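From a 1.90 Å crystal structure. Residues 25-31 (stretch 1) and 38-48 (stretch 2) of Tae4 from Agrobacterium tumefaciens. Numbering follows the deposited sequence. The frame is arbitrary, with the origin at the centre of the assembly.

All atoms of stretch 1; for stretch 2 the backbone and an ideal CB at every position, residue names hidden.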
# COMPACT_ATOMS: atom_id res chain seq x y z
N SER C 25 12.30 4.60 17.88
CA SER C 25 12.78 5.53 16.83
C SER C 25 14.31 5.52 16.82
O SER C 25 14.93 5.11 17.84
CB SER C 25 12.28 6.95 17.06
OG SER C 25 12.88 7.46 18.23
N GLN C 26 14.92 5.98 15.74
CA GLN C 26 16.42 6.07 15.69
C GLN C 26 16.87 6.93 16.87
O GLN C 26 17.82 6.56 17.53
CB GLN C 26 16.89 6.71 14.39
CG GLN C 26 18.41 6.67 14.28
CD GLN C 26 18.98 7.76 13.42
OE1 GLN C 26 18.56 8.91 13.47
NE2 GLN C 26 19.99 7.42 12.65
N ARG C 27 16.17 8.04 17.13
CA ARG C 27 16.52 9.02 18.19
C ARG C 27 16.55 8.29 19.54
O ARG C 27 17.55 8.41 20.27
CB ARG C 27 15.51 10.17 18.13
CG ARG C 27 15.66 11.20 19.22
CD ARG C 27 14.75 12.37 18.86
NE ARG C 27 13.33 12.03 19.02
CZ ARG C 27 12.29 12.69 18.46
NH1 ARG C 27 12.48 13.69 17.62
NH2 ARG C 27 11.05 12.39 18.79
N ASP C 28 15.53 7.49 19.85
CA ASP C 28 15.45 6.75 21.13
C ASP C 28 16.45 5.61 21.15
O ASP C 28 17.08 5.39 22.20
CB ASP C 28 14.01 6.28 21.41
CG ASP C 28 13.08 7.42 21.85
OD1 ASP C 28 13.55 8.34 22.56
OD2 ASP C 28 11.91 7.41 21.43
N LEU C 29 16.58 4.86 20.06
CA LEU C 29 17.55 3.73 20.00
C LEU C 29 18.96 4.24 20.34
O LEU C 29 19.68 3.60 21.13
CB LEU C 29 17.50 3.14 18.59
CG LEU C 29 18.52 2.05 18.31
CD1 LEU C 29 18.07 0.74 18.94
CD2 LEU C 29 18.73 1.88 16.82
N PHE C 30 19.38 5.32 19.69
CA PHE C 30 20.76 5.88 19.84
C PHE C 30 20.89 6.43 21.26
O PHE C 30 21.98 6.29 21.85
CB PHE C 30 21.02 6.92 18.75
CG PHE C 30 21.39 6.36 17.39
CD1 PHE C 30 21.10 5.05 17.04
CD2 PHE C 30 21.96 7.18 16.43
CE1 PHE C 30 21.40 4.57 15.78
CE2 PHE C 30 22.28 6.69 15.18
CZ PHE C 30 22.00 5.39 14.85
N THR C 31 19.83 7.04 21.82
CA THR C 31 19.86 7.53 23.23
C THR C 31 20.11 6.35 24.16
O THR C 31 20.99 6.45 25.03
CB THR C 31 18.62 8.34 23.61
OG1 THR C 31 18.55 9.41 22.66
CG2 THR C 31 18.70 8.90 25.01
N UNK C 38 25.42 10.67 17.00
CA UNK C 38 25.26 10.13 15.62
C UNK C 38 23.84 10.36 15.07
O UNK C 38 23.60 9.95 13.90
CB UNK C 38 25.57 8.63 15.60
N UNK C 39 22.90 10.88 15.86
CA UNK C 39 21.48 11.01 15.40
C UNK C 39 21.47 12.01 14.24
O UNK C 39 21.87 13.15 14.47
CB UNK C 39 20.55 11.47 16.53
N UNK C 40 21.12 11.57 13.03
CA UNK C 40 21.04 12.44 11.85
C UNK C 40 22.37 12.57 11.13
O UNK C 40 22.38 13.23 10.07
CB UNK C 40 20.54 13.83 12.25
N UNK C 41 23.44 11.94 11.64
CA UNK C 41 24.71 11.75 10.89
C UNK C 41 24.43 10.74 9.78
O UNK C 41 24.01 9.62 10.05
CB UNK C 41 25.84 11.27 11.80
N UNK C 42 24.70 11.10 8.50
CA UNK C 42 24.27 10.28 7.37
C UNK C 42 24.95 8.91 7.30
O UNK C 42 24.43 8.05 6.62
CB UNK C 42 24.53 11.04 6.07
N UNK C 43 26.05 8.71 8.02
CA UNK C 43 26.72 7.38 8.08
C UNK C 43 25.91 6.43 8.97
O UNK C 43 26.23 5.24 8.96
CB UNK C 43 28.15 7.51 8.61
N UNK C 44 24.93 6.93 9.73
CA UNK C 44 24.20 6.12 10.74
C UNK C 44 22.69 6.07 10.45
O UNK C 44 21.92 5.64 11.35
CB UNK C 44 24.43 6.69 12.14
N UNK C 45 22.28 6.42 9.23
CA UNK C 45 20.84 6.39 8.85
C UNK C 45 20.29 4.96 8.94
O UNK C 45 19.10 4.82 9.31
CB UNK C 45 20.64 6.93 7.43
N UNK C 46 21.09 3.98 8.52
CA UNK C 46 20.63 2.58 8.34
C UNK C 46 20.90 1.82 9.64
O UNK C 46 22.07 1.57 9.95
CB UNK C 46 21.33 1.90 7.16
N UNK C 47 19.86 1.50 10.40
CA UNK C 47 19.96 1.01 11.80
C UNK C 47 19.78 -0.50 11.90
O UNK C 47 19.87 -1.01 13.03
CB UNK C 47 18.91 1.70 12.68
N UNK C 48 19.57 -1.22 10.79
CA UNK C 48 19.08 -2.64 10.86
C UNK C 48 20.09 -3.50 11.62
O UNK C 48 19.64 -4.31 12.47
CB UNK C 48 18.86 -3.22 9.46

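The helix turns Gln26, Leu29 and Phe30 toward stretch 2.

At position 38 CA-to-CB points toward stretch 1, and the ideal CB lies 3.8 Å from Phe30 CE2. A side chain with an apolar first carbon suits this; many would do. The residue is Phe38. Phe38 CB packs on Phe30 CE2 at 3.9 Å, while its ring leads away from the helix.

Position 39 points sideways. Its ideal CB is 4.5 Å from Phe30 CD2 and from Gln26 OE1, and 5.0 Å from Arg27 CA. Isoleucine, leucine or methionine could reach back along the helix; valine could cover only the nearer part. The residue is Ile39. Ile39 CG1 meets Phe30 CB at 3.7 Å, and Ile39 CD1 lies 3.6 Å from Arg27 O. That oxygen also accepts from Thr31 OG1, so the methyl lies beside an acceptor already in use.

Position 40 has phi 86° and psi -2°, and an ideal CB would point away. Positive phi favours glycine, with asparagine a possible second choice. It is Gly40, within the type II turn that runs from 38 to 41.

Positions 41, 42 and 43 find nothing of stretch 1 within 5.5 Å of their ideal CB, so stretch 1 sets little limit. Phi of -65° at 42 would allow proline. They are Asn41, Pro42 and Asn43. Asn41 OD1 accepts from Asn43 N at 2.8 Å, which ties this bend together locally.

Position 44 points toward the helix, its ideal CB 3.7 Å from Phe30 CE2. An apolar first carbon fits, with a larger group directed elsewhere. The residue is Tyr44. Tyr44 CB touches Phe30 CE2 at 3.8 Å, and its ring leads away. The backbone does the polar work: Gln26 NE2 gives a weak hydrogen bond to Tyr44 O at 2.9 Å, its angle only 126°. Tyr44 O also lies at the edge of the Phe30 ring, 3.5 Å from Phe30 CZ.

Position 45 points away, so stretch 1 selects little. It is His45; His45 CA lies 4.0 Å from Gln26 NE2. Position 46 also points away and is open to many residues; it is Asn46.

Position 47 points toward stretch 1, its ideal CB 4.1 Å from Leu29 CD2 and 4.9 Å from Phe30 CE1. A small or branched side chain with a methyl suits: alanine, valine or threonine. The residue is Thr47. Thr47 CG2 lies 3.8 Å from Gln26 CG and 4.1 Å from Phe30 CE1. Its OG1 is hydrogen-bonded elsewhere in the structure.

Position 48 points away and is unconstrained here. It is Cys48.

Stretch 2 38-48: FIGNPNYHNTC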
# COMPACT_ATOMS: atom_id res chain seq x y z
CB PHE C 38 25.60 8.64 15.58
CG PHE C 38 27.02 8.29 15.93
CD1 PHE C 38 28.04 9.24 15.92
CD2 PHE C 38 27.36 6.98 16.23
CE1 PHE C 38 29.34 8.90 16.25
CE2 PHE C 38 28.67 6.63 16.57
CZ PHE C 38 29.65 7.60 16.57
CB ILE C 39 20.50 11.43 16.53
CG1 ILE C 39 20.50 10.42 17.68
CG2 ILE C 39 19.10 11.62 15.97
CD1 ILE C 39 19.77 10.90 18.92
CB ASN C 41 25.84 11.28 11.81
CG ASN C 41 27.11 10.83 11.11
OD1 ASN C 41 27.10 10.36 9.98
ND2 ASN C 41 28.16 10.74 11.88
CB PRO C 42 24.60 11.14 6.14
CG PRO C 42 25.73 12.04 6.62
CD PRO C 42 25.42 12.31 8.08
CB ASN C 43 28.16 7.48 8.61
CG ASN C 43 29.03 8.33 7.70
OD1 ASN C 43 29.64 9.31 8.13
ND2 ASN C 43 29.07 7.97 6.42
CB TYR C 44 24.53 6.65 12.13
CG TYR C 44 25.99 6.46 12.45
CD1 TYR C 44 26.46 5.23 12.89
CD2 TYR C 44 26.91 7.48 12.24
CE1 TYR C 44 27.80 5.03 13.15
CE2 TYR C 44 28.27 7.29 12.50
CZ TYR C 44 28.71 6.06 12.96
OH TYR C 44 30.03 5.83 13.23
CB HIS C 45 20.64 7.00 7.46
CG HIS C 45 20.54 8.49 7.49
ND1 HIS C 45 21.01 9.29 6.47
CD2 HIS C 45 20.03 9.33 8.43
CE1 HIS C 45 20.78 10.55 6.77
NE2 HIS C 45 20.19 10.61 7.96
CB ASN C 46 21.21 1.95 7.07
CG ASN C 46 20.84 2.76 5.85
OD1 ASN C 46 21.72 3.13 5.07
ND2 ASN C 46 19.58 3.13 5.73
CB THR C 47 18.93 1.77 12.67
OG1 THR C 47 17.64 1.42 12.17
CG2 THR C 47 19.12 3.27 12.62
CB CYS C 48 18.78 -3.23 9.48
SG CYS C 48 20.21 -3.46 8.38
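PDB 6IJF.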